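Side-chain contacts in ICChI, a glycosylated chitinase (Ipomoea carnea, PDB 6IDN), which hydrolyses chitin and also shows lysozyme activity, folding as a glycosylated TIM barrel of glycosyl hydrolase family 18: residues 14-19 against 28-33; 74-79 against 98-103; 181-186 against 199-204; 229-234 against 238-243. All coordinates share one frame; numbering follows the deposited sequence. Where two conformers were deposited one is given.

Contact 1 (14-19 against 28-33)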
# COMPACT_ATOMS: atom_id res chain seq x y z
N GLY A 14 8.70 -15.53 -3.17
CA GLY A 14 7.60 -16.47 -3.20
C GLY A 14 6.46 -15.98 -4.08
O GLY A 14 6.34 -14.80 -4.40
N SER A 15 5.61 -16.93 -4.48
CA SER A 15 4.45 -16.58 -5.29
C SER A 15 3.42 -15.84 -4.46
O SER A 15 3.46 -15.81 -3.22
CB SER A 15 3.84 -17.84 -5.91
OG SER A 15 3.22 -18.65 -4.93
N LEU A 16 2.48 -15.20 -5.15
CA LEU A 16 1.39 -14.54 -4.44
C LEU A 16 0.57 -15.57 -3.66
O LEU A 16 0.16 -15.31 -2.53
CB LEU A 16 0.52 -13.77 -5.43
CG LEU A 16 -0.67 -13.01 -4.86
CD1 LEU A 16 -0.26 -11.88 -3.93
CD2 LEU A 16 -1.52 -12.49 -6.02
N ARG A 17 0.34 -16.74 -4.25
CA ARG A 17 -0.38 -17.80 -3.55
C ARG A 17 0.34 -18.21 -2.27
O ARG A 17 -0.28 -18.35 -1.22
CB ARG A 17 -0.57 -19.02 -4.46
CG ARG A 17 -1.19 -20.22 -3.73
CD ARG A 17 -1.30 -21.47 -4.60
NE ARG A 17 -2.24 -21.27 -5.71
CZ ARG A 17 -3.53 -21.58 -5.66
NH1 ARG A 17 -4.05 -22.11 -4.56
NH2 ARG A 17 -4.31 -21.35 -6.71
N GLU A 18 1.66 -18.40 -2.35
CA GLU A 18 2.42 -18.77 -1.16
C GLU A 18 2.38 -17.66 -0.12
O GLU A 18 2.31 -17.92 1.08
CB GLU A 18 3.87 -19.08 -1.55
CG GLU A 18 4.02 -20.41 -2.28
CD GLU A 18 5.37 -20.55 -2.96
OE1 GLU A 18 6.10 -19.54 -3.09
OE2 GLU A 18 5.72 -21.68 -3.34
N THR A 19 2.43 -16.41 -0.58
CA THR A 19 2.32 -15.28 0.33
C THR A 19 0.99 -15.32 1.07
O THR A 19 0.94 -15.17 2.30
CB THR A 19 2.50 -14.00 -0.47
OG1 THR A 19 3.81 -13.99 -1.03
CG2 THR A 19 2.31 -12.76 0.42
N ILE A 28 -2.73 -7.54 0.76
CA ILE A 28 -1.52 -7.61 -0.05
C ILE A 28 -1.51 -6.40 -0.96
O ILE A 28 -2.44 -6.21 -1.75
CB ILE A 28 -1.44 -8.88 -0.91
CG1 ILE A 28 -1.82 -10.13 -0.12
CG2 ILE A 28 -0.04 -9.02 -1.54
CD1 ILE A 28 -0.82 -10.51 0.91
N ASN A 29 -0.46 -5.59 -0.88
CA ASN A 29 -0.25 -4.50 -1.83
C ASN A 29 0.71 -4.99 -2.91
O ASN A 29 1.88 -5.24 -2.63
CB ASN A 29 0.33 -3.26 -1.15
CG ASN A 29 -0.60 -2.68 -0.13
OD1 ASN A 29 -1.80 -2.57 -0.37
ND2 ASN A 29 -0.04 -2.28 1.01
N ILE A 30 0.22 -5.08 -4.15
CA ILE A 30 1.06 -5.50 -5.27
C ILE A 30 1.70 -4.25 -5.87
O ILE A 30 1.01 -3.39 -6.43
CB ILE A 30 0.24 -6.26 -6.33
CG1 ILE A 30 -0.37 -7.55 -5.76
CG2 ILE A 30 1.10 -6.54 -7.58
CD1 ILE A 30 -1.17 -8.36 -6.79
N GLY A 31 3.01 -4.13 -5.75
CA GLY A 31 3.74 -2.97 -6.27
C GLY A 31 4.67 -3.41 -7.38
O GLY A 31 5.22 -4.52 -7.32
N PHE A 32 4.86 -2.56 -8.40
CA PHE A 32 4.35 -1.19 -8.48
C PHE A 32 3.95 -0.80 -9.89
O PHE A 32 4.54 -1.28 -10.86
CB PHE A 32 5.40 -0.18 -8.01
CG PHE A 32 5.63 -0.19 -6.53
CD1 PHE A 32 4.66 0.30 -5.66
CD2 PHE A 32 6.81 -0.69 -6.01
CE1 PHE A 32 4.88 0.30 -4.28
CE2 PHE A 32 7.03 -0.70 -4.64
CZ PHE A 32 6.06 -0.21 -3.77
N LEU A 33 2.96 0.08 -10.02
CA LEU A 33 2.73 0.77 -11.29
C LEU A 33 3.68 1.96 -11.31
O LEU A 33 3.46 2.95 -10.62
CB LEU A 33 1.27 1.20 -11.43
CG LEU A 33 0.80 1.57 -12.84
CD1 LEU A 33 0.64 0.31 -13.69
CD2 LEU A 33 -0.50 2.34 -12.80
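Leu16, at the start of a short helix, and Ile28 and Ile30, on the neighbouring barrel strand, illustrate how one branched side chain can join a helix to a strand. From CB, which points at the strand, the chain of Leu16 extends to CG, anti to the backbone N (chi1 -180°), and there divides. The CD1 branch meets CG2 of Ile28 at 3.7 Å, the two side chains running antiparallel as they pass; the CD2 branch lies 4.2 Å from CD1 of Ile30. One turn on, Thr19 adds its methyl, CG2 coming 3.9 Å from CD1 of Ile28. The hydroxyl of Thr19 is used within the helix: OG1 donates to Ser15 O at 2.9 Å, from the opposite face of that carbonyl to Thr19 N. Ser15 is the N-cap, and with Glu18 it forms a capping box, Glu18 N donating to Ser15 OG and Ser15 N to Glu18 OE1. The contact belongs to the beta-alpha-beta unit of strand 2-7, helix 16-21 and strand 27-36. Ile64 and Cys67 of helix 60-69 touch Leu16, Ile5 and Trp7 of strand 2-7 touch Ile28, and strand 73-80 borders strand 27-36 in the barrel sheet.

Contact 2 (74-79 against 98-103); sequences VFLSLG and QYLWNN
Two leucines of one strand reach the same helix residue, Leu100, through different first torsions. Leu76 holds CG anti to its backbone N (chi1 173°), whereas in Leu78 it is the carbonyl carbon that CG opposes (chi1 -49°), and Leu100 makes the same choice as Leu78 (chi1 -64°). The setting is the TIM barrel, with parallel strand 73-80 in its wall and helix 90-103 packed outside it. CD2 of Leu100 is the shared point: it lies 3.9 Å from CD2 of Leu76 and equally far from CD2 of Leu78. The approaches differ, however. Leu76 crosses Leu100 at about a right angle, while Leu78 and Leu100 come together tip to tip, with CD1 of Leu100 also 4.1 Å from CD2 of Leu78. The single helix side chain therefore bridges two strand positions separated by one residue, Leu76 pointing at the helix from its CB onward, Leu78 reaching it with its CD2 end.

Ile122 of the next strand, 121-126, packs on both Leu76 and Leu78, and Leu137 of helix 134-148 adds to the surroundings of Leu78, so the apolar layer continues to the next helix. At the C-terminal end of helix 90-103, Asn103 folds back over the last turn. Its CB lies over one face of the Tyr99 ring, near its rim, and its ND2 donates to Tyr99 O at 3.0 Å with that oxygen practically in the amide plane, the same oxygen accepting from Asn103 N.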
# COMPACT_ATOMS: atom_id res chain seq x y z
N VAL A 74 -6.65 -7.51 -1.94
CA VAL A 74 -5.49 -7.37 -2.82
C VAL A 74 -5.58 -6.02 -3.51
O VAL A 74 -6.56 -5.76 -4.23
CB VAL A 74 -5.40 -8.52 -3.85
CG1 VAL A 74 -4.11 -8.43 -4.63
CG2 VAL A 74 -5.51 -9.88 -3.15
N PHE A 75 -4.59 -5.15 -3.28
CA PHE A 75 -4.56 -3.83 -3.89
C PHE A 75 -3.43 -3.74 -4.91
O PHE A 75 -2.40 -4.41 -4.78
CB PHE A 75 -4.35 -2.73 -2.83
CG PHE A 75 -5.39 -2.69 -1.74
CD1 PHE A 75 -6.66 -3.23 -1.92
CD2 PHE A 75 -5.09 -2.10 -0.52
CE1 PHE A 75 -7.61 -3.18 -0.89
CE2 PHE A 75 -6.02 -2.05 0.51
CZ PHE A 75 -7.28 -2.60 0.33
N LEU A 76 -3.61 -2.86 -5.90
CA LEU A 76 -2.51 -2.43 -6.76
C LEU A 76 -1.89 -1.16 -6.19
O LEU A 76 -2.61 -0.19 -5.92
CB LEU A 76 -2.99 -2.16 -8.19
CG LEU A 76 -1.91 -1.55 -9.10
CD1 LEU A 76 -0.84 -2.58 -9.44
CD2 LEU A 76 -2.51 -0.99 -10.38
N SER A 77 -0.57 -1.16 -6.03
CA SER A 77 0.14 -0.01 -5.47
C SER A 77 0.72 0.86 -6.58
O SER A 77 1.52 0.38 -7.39
CB SER A 77 1.24 -0.45 -4.51
OG SER A 77 1.79 0.67 -3.82
N LEU A 78 0.35 2.14 -6.58
CA LEU A 78 0.90 3.13 -7.50
C LEU A 78 2.21 3.69 -6.98
O LEU A 78 2.30 4.11 -5.82
CB LEU A 78 -0.06 4.31 -7.68
CG LEU A 78 -1.52 4.01 -7.98
CD1 LEU A 78 -2.29 5.33 -8.03
CD2 LEU A 78 -1.69 3.23 -9.29
N GLY A 79 3.21 3.75 -7.85
CA GLY A 79 4.35 4.59 -7.57
C GLY A 79 5.59 3.86 -7.11
O GLY A 79 6.19 3.09 -7.87
N GLN A 98 -9.84 5.89 -14.70
CA GLN A 98 -10.56 5.00 -15.61
C GLN A 98 -9.67 3.85 -16.05
O GLN A 98 -10.11 2.70 -16.11
CB GLN A 98 -11.04 5.80 -16.82
CG GLN A 98 -12.02 5.07 -17.66
CD GLN A 98 -13.34 4.91 -16.96
OE1 GLN A 98 -14.01 5.89 -16.64
NE2 GLN A 98 -13.70 3.67 -16.67
N TYR A 99 -8.40 4.15 -16.35
CA TYR A 99 -7.45 3.10 -16.70
C TYR A 99 -7.36 2.07 -15.59
O TYR A 99 -7.35 0.86 -15.85
CB TYR A 99 -6.05 3.69 -16.98
CG TYR A 99 -4.94 2.65 -16.90
CD1 TYR A 99 -4.62 1.86 -18.00
CD2 TYR A 99 -4.24 2.43 -15.72
CE1 TYR A 99 -3.63 0.89 -17.93
CE2 TYR A 99 -3.25 1.46 -15.64
CZ TYR A 99 -2.95 0.70 -16.75
OH TYR A 99 -1.95 -0.27 -16.67
N LEU A 100 -7.24 2.54 -14.34
CA LEU A 100 -7.11 1.61 -13.23
C LEU A 100 -8.37 0.77 -13.08
O LEU A 100 -8.30 -0.45 -12.86
CB LEU A 100 -6.81 2.37 -11.94
CG LEU A 100 -5.47 3.09 -11.95
CD1 LEU A 100 -5.40 4.02 -10.76
CD2 LEU A 100 -4.34 2.10 -11.90
N TRP A 101 -9.54 1.41 -13.20
CA TRP A 101 -10.79 0.66 -13.10
C TRP A 101 -10.87 -0.39 -14.20
O TRP A 101 -11.21 -1.56 -13.95
CB TRP A 101 -11.99 1.62 -13.16
CG TRP A 101 -13.29 0.88 -13.28
CD1 TRP A 101 -14.02 0.69 -14.41
CD2 TRP A 101 -13.98 0.20 -12.23
NE1 TRP A 101 -15.13 -0.07 -14.13
CE2 TRP A 101 -15.13 -0.38 -12.80
CE3 TRP A 101 -13.75 0.04 -10.86
CZ2 TRP A 101 -16.04 -1.12 -12.05
CZ3 TRP A 101 -14.65 -0.71 -10.12
CH2 TRP A 101 -15.79 -1.27 -10.72
N ASN A 102 -10.56 0.01 -15.43
CA ASN A 102 -10.73 -0.88 -16.58
C ASN A 102 -9.72 -2.02 -16.58
O ASN A 102 -10.02 -3.11 -17.08
CB ASN A 102 -10.61 -0.09 -17.88
CG ASN A 102 -11.80 0.80 -18.14
OD1 ASN A 102 -12.86 0.64 -17.54
ND2 ASN A 102 -11.63 1.75 -19.05
N ASN A 103 -8.52 -1.77 -16.07
CA ASN A 103 -7.44 -2.74 -16.24
C ASN A 103 -7.16 -3.58 -15.00
O ASN A 103 -6.68 -4.71 -15.14
CB ASN A 103 -6.16 -2.02 -16.69
CG ASN A 103 -6.20 -1.67 -18.16
OD1 ASN A 103 -5.86 -2.49 -19.01
ND2 ASN A 103 -6.63 -0.45 -18.48

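Contact 3 (181-186 against 199-204); sequences VQFYNN and LNSWNN
Phe183 meets the helix through the far rim of its ring, dividing its contacts between two consecutive residues, Ser201 and Trp202. On one flank, CE1 lies 3.7 Å from Ser201 CB, which sits in the plane of the ring at its edge. The hydroxyl of Ser201 approaches the same rim obliquely, OG being 3.7 Å from Phe183 CZ. On the other flank, CE2 of Phe183 comes to 4.2 Å from CE3 of Trp202, arriving near the indole plane at its edge. The two aromatic side chains cross at about a right angle, and their contact is apolar. With CG anti to the carbonyl carbon (chi1 -78°), the benzyl group of Phe183 continues toward the helix, while the anti setting of CG to N in Trp202 (chi1 179°) swings the indole so that its CE3 edge faces Phe183 CE2.

These residues belong to a beta-alpha-beta unit of the TIM barrel, strand 178-182 followed by helix 196-206 and strand 213-219. Phe183 stands just past the end of the first strand, at the centre of an inverse gamma turn; the backbone bond closing that turn, Tyr184 N to Gln182 O at 3.2 Å, is weak. Further out, Leu198 and Trp206 of the same helix and Leu216 of strand 213-219 touch the Phe183 side chain. The buried polar groups have partners of their own: Trp202 NE1 is hydrogen-bonded to the Thr247 hydroxyl, and Ser201 OG makes a weak bond to the carbonyl of Cys160. Cys160 also touches the Phe183 side chain, and its disulfide to Cys189 ties this region to the loop that follows the strand.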
# COMPACT_ATOMS: atom_id res chain seq x y z
N VAL A 181 1.27 4.58 7.72
CA VAL A 181 2.31 5.60 7.85
C VAL A 181 3.66 4.91 7.97
O VAL A 181 3.85 4.05 8.84
CB VAL A 181 2.03 6.50 9.06
CG1 VAL A 181 3.07 7.60 9.10
CG2 VAL A 181 0.62 7.08 8.98
N GLN A 182 4.59 5.27 7.10
CA GLN A 182 5.88 4.59 7.04
C GLN A 182 6.81 5.18 8.09
O GLN A 182 7.39 6.25 7.89
CB GLN A 182 6.50 4.70 5.64
CG GLN A 182 5.73 3.96 4.53
CD GLN A 182 6.14 4.41 3.12
OE1 GLN A 182 6.69 5.48 2.95
NE2 GLN A 182 5.83 3.60 2.12
N PHE A 183 6.98 4.45 9.18
CA PHE A 183 7.90 4.85 10.25
C PHE A 183 9.25 4.17 10.01
O PHE A 183 9.70 3.30 10.75
CB PHE A 183 7.31 4.50 11.61
CG PHE A 183 6.25 5.46 12.07
CD1 PHE A 183 6.62 6.60 12.73
CD2 PHE A 183 4.92 5.25 11.76
CE1 PHE A 183 5.65 7.52 13.15
CE2 PHE A 183 3.95 6.17 12.17
CZ PHE A 183 4.33 7.30 12.86
N TYR A 184 9.88 4.58 8.91
CA TYR A 184 11.20 4.08 8.55
C TYR A 184 11.80 5.01 7.51
O TYR A 184 11.08 5.74 6.82
CB TYR A 184 11.21 2.63 8.05
CG TYR A 184 10.22 2.24 6.94
CD1 TYR A 184 8.92 1.86 7.26
CD2 TYR A 184 10.60 2.23 5.61
CE1 TYR A 184 8.01 1.48 6.27
CE2 TYR A 184 9.71 1.86 4.61
CZ TYR A 184 8.41 1.49 4.95
OH TYR A 184 7.51 1.11 3.97
N ASN A 185 13.12 4.97 7.44
CA ASN A 185 13.91 5.84 6.56
C ASN A 185 13.69 7.32 6.86
O ASN A 185 13.91 8.16 5.99
CB ASN A 185 13.63 5.55 5.08
CG ASN A 185 14.08 4.16 4.67
OD1 ASN A 185 14.98 3.60 5.27
ND2 ASN A 185 13.44 3.60 3.64
N ASN A 186 13.26 7.66 8.08
CA ASN A 186 13.22 9.06 8.51
C ASN A 186 13.51 9.12 10.00
O ASN A 186 12.61 9.02 10.83
CB ASN A 186 11.88 9.72 8.21
CG ASN A 186 11.95 11.23 8.40
OD1 ASN A 186 12.85 11.73 9.07
ND2 ASN A 186 11.00 11.95 7.82
N LEU A 199 5.73 7.60 18.71
CA LEU A 199 4.43 7.71 19.38
C LEU A 199 3.91 9.15 19.35
O LEU A 199 2.71 9.37 19.18
CB LEU A 199 4.55 7.20 20.81
CG LEU A 199 4.82 5.70 20.89
CD1 LEU A 199 5.12 5.28 22.33
CD2 LEU A 199 3.64 4.90 20.32
N ASN A 200 4.80 10.14 19.48
CA ASN A 200 4.37 11.53 19.37
C ASN A 200 3.82 11.83 17.98
O ASN A 200 2.77 12.48 17.84
CB ASN A 200 5.52 12.47 19.70
CG ASN A 200 5.80 12.55 21.20
OD1 ASN A 200 4.98 12.13 22.02
ND2 ASN A 200 6.95 13.10 21.55
N SER A 201 4.51 11.38 16.93
CA SER A 201 4.00 11.53 15.58
C SER A 201 2.64 10.86 15.43
O SER A 201 1.68 11.46 14.93
CB SER A 201 5.00 10.92 14.58
OG SER A 201 4.50 10.99 13.26
N TRP A 202 2.55 9.60 15.86
CA TRP A 202 1.28 8.88 15.79
C TRP A 202 0.17 9.63 16.53
O TRP A 202 -0.88 9.94 15.95
CB TRP A 202 1.47 7.48 16.36
CG TRP A 202 0.25 6.62 16.37
CD1 TRP A 202 -0.71 6.59 17.33
CD2 TRP A 202 -0.13 5.64 15.39
NE1 TRP A 202 -1.67 5.67 17.01
CE2 TRP A 202 -1.33 5.06 15.83
CE3 TRP A 202 0.44 5.19 14.19
CZ2 TRP A 202 -2.00 4.05 15.11
CZ3 TRP A 202 -0.22 4.18 13.47
CH2 TRP A 202 -1.42 3.63 13.94
N ASN A 203 0.40 9.96 17.81
CA ASN A 203 -0.66 10.49 18.67
C ASN A 203 -1.01 11.93 18.35
O ASN A 203 -2.17 12.33 18.47
CB ASN A 203 -0.25 10.40 20.13
CG ASN A 203 -0.30 9.01 20.68
OD1 ASN A 203 -1.15 8.20 20.29
ND2 ASN A 203 0.61 8.71 21.61
N ASN A 204 -0.03 12.73 17.96
CA ASN A 204 -0.25 14.16 17.82
C ASN A 204 -0.55 14.59 16.40
O ASN A 204 -1.27 15.58 16.20
CB ASN A 204 0.96 14.94 18.34
CG ASN A 204 1.22 14.70 19.81
OD1 ASN A 204 0.30 14.35 20.55
ND2 ASN A 204 2.45 14.93 20.25

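Contact 4 (229-234 against 238-243); sequences GFIEAD and SEVLPT
Ile231 and Val240 form the buried half of this contact, and Asp234 and Ser238 its exposed half, around the beginning of helix 233-244 in the beta-alpha-beta unit between strands 213-219 and 250-256 of the TIM barrel. On the inner side, CD1 of Ile231 meets CG2 of Val240 at 4.4 Å, a modest apolar touch that gains from its neighbours: Leu198 of helix 196-206 packs on both side chains, with Leu218 beside Ile231 and Leu216 beside Val240 in strand 213-219.

The outer side is polar and open to solvent. Ser238 N donates to Asp234 O at 3.0 Å, an ordinary helical bond, though rather bent at 141°. A first torsion of 65° brings Ser238 OG equally near that oxygen. The helix is irregular here, with a wider pi-type turn at 238-240 and a kink at 242-243, where Pro242 has no N-H to give. At its start Glu232 is the N-cap residue. Its side chain folds forward so that OE2 accepts from Asp234 N at 3.0 Å, in a nearly straight bond (166°) that meets the oxygen from above the carboxylate plane.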
# COMPACT_ATOMS: atom_id res chain seq x y z
N GLY A 229 14.66 2.35 11.23
CA GLY A 229 13.27 2.22 11.60
C GLY A 229 12.85 0.84 12.05
O GLY A 229 11.78 0.70 12.66
N PHE A 230 13.62 -0.20 11.74
CA PHE A 230 13.30 -1.54 12.23
C PHE A 230 13.17 -1.54 13.75
O PHE A 230 13.98 -0.94 14.45
CB PHE A 230 14.36 -2.56 11.80
CG PHE A 230 14.10 -3.95 12.31
CD1 PHE A 230 13.11 -4.74 11.74
CD2 PHE A 230 14.83 -4.46 13.38
CE1 PHE A 230 12.86 -6.01 12.23
CE2 PHE A 230 14.59 -5.73 13.86
CZ PHE A 230 13.59 -6.50 13.28
N ILE A 231 12.14 -2.24 14.24
CA ILE A 231 11.89 -2.44 15.67
C ILE A 231 11.94 -3.94 15.92
O ILE A 231 11.17 -4.69 15.30
CB ILE A 231 10.53 -1.86 16.10
CG1 ILE A 231 10.35 -0.43 15.57
CG2 ILE A 231 10.38 -1.87 17.63
CD1 ILE A 231 8.97 0.18 15.93
N GLU A 232 12.82 -4.39 16.81
CA GLU A 232 12.85 -5.80 17.15
C GLU A 232 11.47 -6.22 17.66
O GLU A 232 10.78 -5.43 18.32
CB GLU A 232 13.94 -6.08 18.18
CG GLU A 232 14.16 -7.54 18.49
CD GLU A 232 13.28 -8.02 19.62
OE1 GLU A 232 12.96 -7.18 20.49
OE2 GLU A 232 12.92 -9.22 19.65
N ALA A 233 11.07 -7.44 17.33
CA ALA A 233 9.68 -7.86 17.55
C ALA A 233 9.26 -7.70 19.01
O ALA A 233 8.17 -7.19 19.29
CB ALA A 233 9.50 -9.30 17.08
N ASP A 234 10.12 -8.09 19.95
CA ASP A 234 9.73 -8.03 21.36
C ASP A 234 9.55 -6.58 21.81
O ASP A 234 8.66 -6.28 22.61
CB ASP A 234 10.76 -8.76 22.21
CG ASP A 234 10.64 -10.27 22.08
OD1 ASP A 234 9.51 -10.76 21.86
OD2 ASP A 234 11.67 -10.97 22.19
N SER A 238 6.14 -4.87 23.28
CA SER A 238 6.09 -4.36 24.64
C SER A 238 6.04 -2.84 24.71
O SER A 238 5.51 -2.30 25.69
CB SER A 238 7.29 -4.87 25.45
OG SER A 238 8.50 -4.36 24.93
N GLU A 239 6.58 -2.13 23.73
CA GLU A 239 6.70 -0.67 23.80
C GLU A 239 5.74 0.09 22.91
O GLU A 239 5.44 1.24 23.21
CB GLU A 239 8.12 -0.22 23.43
CG GLU A 239 9.20 -0.80 24.31
CD GLU A 239 10.58 -0.67 23.73
OE1 GLU A 239 10.79 0.25 22.90
OE2 GLU A 239 11.47 -1.47 24.12
N VAL A 240 5.29 -0.50 21.80
CA VAL A 240 4.59 0.29 20.79
C VAL A 240 3.14 -0.17 20.61
O VAL A 240 2.21 0.63 20.74
CB VAL A 240 5.34 0.23 19.45
CG1 VAL A 240 4.52 0.91 18.35
CG2 VAL A 240 6.70 0.87 19.60
N LEU A 241 2.95 -1.45 20.29
CA LEU A 241 1.59 -1.95 20.02
C LEU A 241 0.59 -1.61 21.11
O LEU A 241 -0.50 -1.11 20.77
CB LEU A 241 1.64 -3.46 19.75
CG LEU A 241 2.24 -3.82 18.39
CD1 LEU A 241 2.30 -5.32 18.20
CD2 LEU A 241 1.45 -3.19 17.26
N PRO A 242 0.85 -1.82 22.40
CA PRO A 242 -0.18 -1.51 23.40
C PRO A 242 -0.55 -0.03 23.46
O PRO A 242 -1.68 0.30 23.84
CB PRO A 242 0.44 -1.99 24.72
CG PRO A 242 1.57 -2.89 24.33
CD PRO A 242 2.07 -2.38 23.02
N THR A 243 0.37 0.86 23.08
CA THR A 243 0.07 2.29 23.07
C THR A 243 -0.78 2.67 21.85
O THR A 243 -1.82 3.33 21.99
CB THR A 243 1.37 3.10 23.10
OG1 THR A 243 2.08 2.83 24.33
CG2 THR A 243 1.06 4.60 23.02

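How the contacts relate
The four contacts follow one another along the chain, each closing before the next opens, and sample helices around one TIM barrel. Contacts 1 and 2 have centres 14 Å apart and share a seam: strands 27-36 and 73-80 are neighbours in the sheet, probably bonded through Ile30 O and Ser77 N at 2.8 Å. Contacts 3 and 4, their centres 13 Å apart, touch where Leu199 packs on Thr243. The two pairs do not touch; the widest spacing, 32 Å, separates the centres of contacts 2 and 4. Contacts 1 to 3 pack a helix on a strand or the loop at its end, whereas contact 4 lies within the start of one helix. In family 18 enzymes the active site lies at the C-terminal ends of the barrel strands.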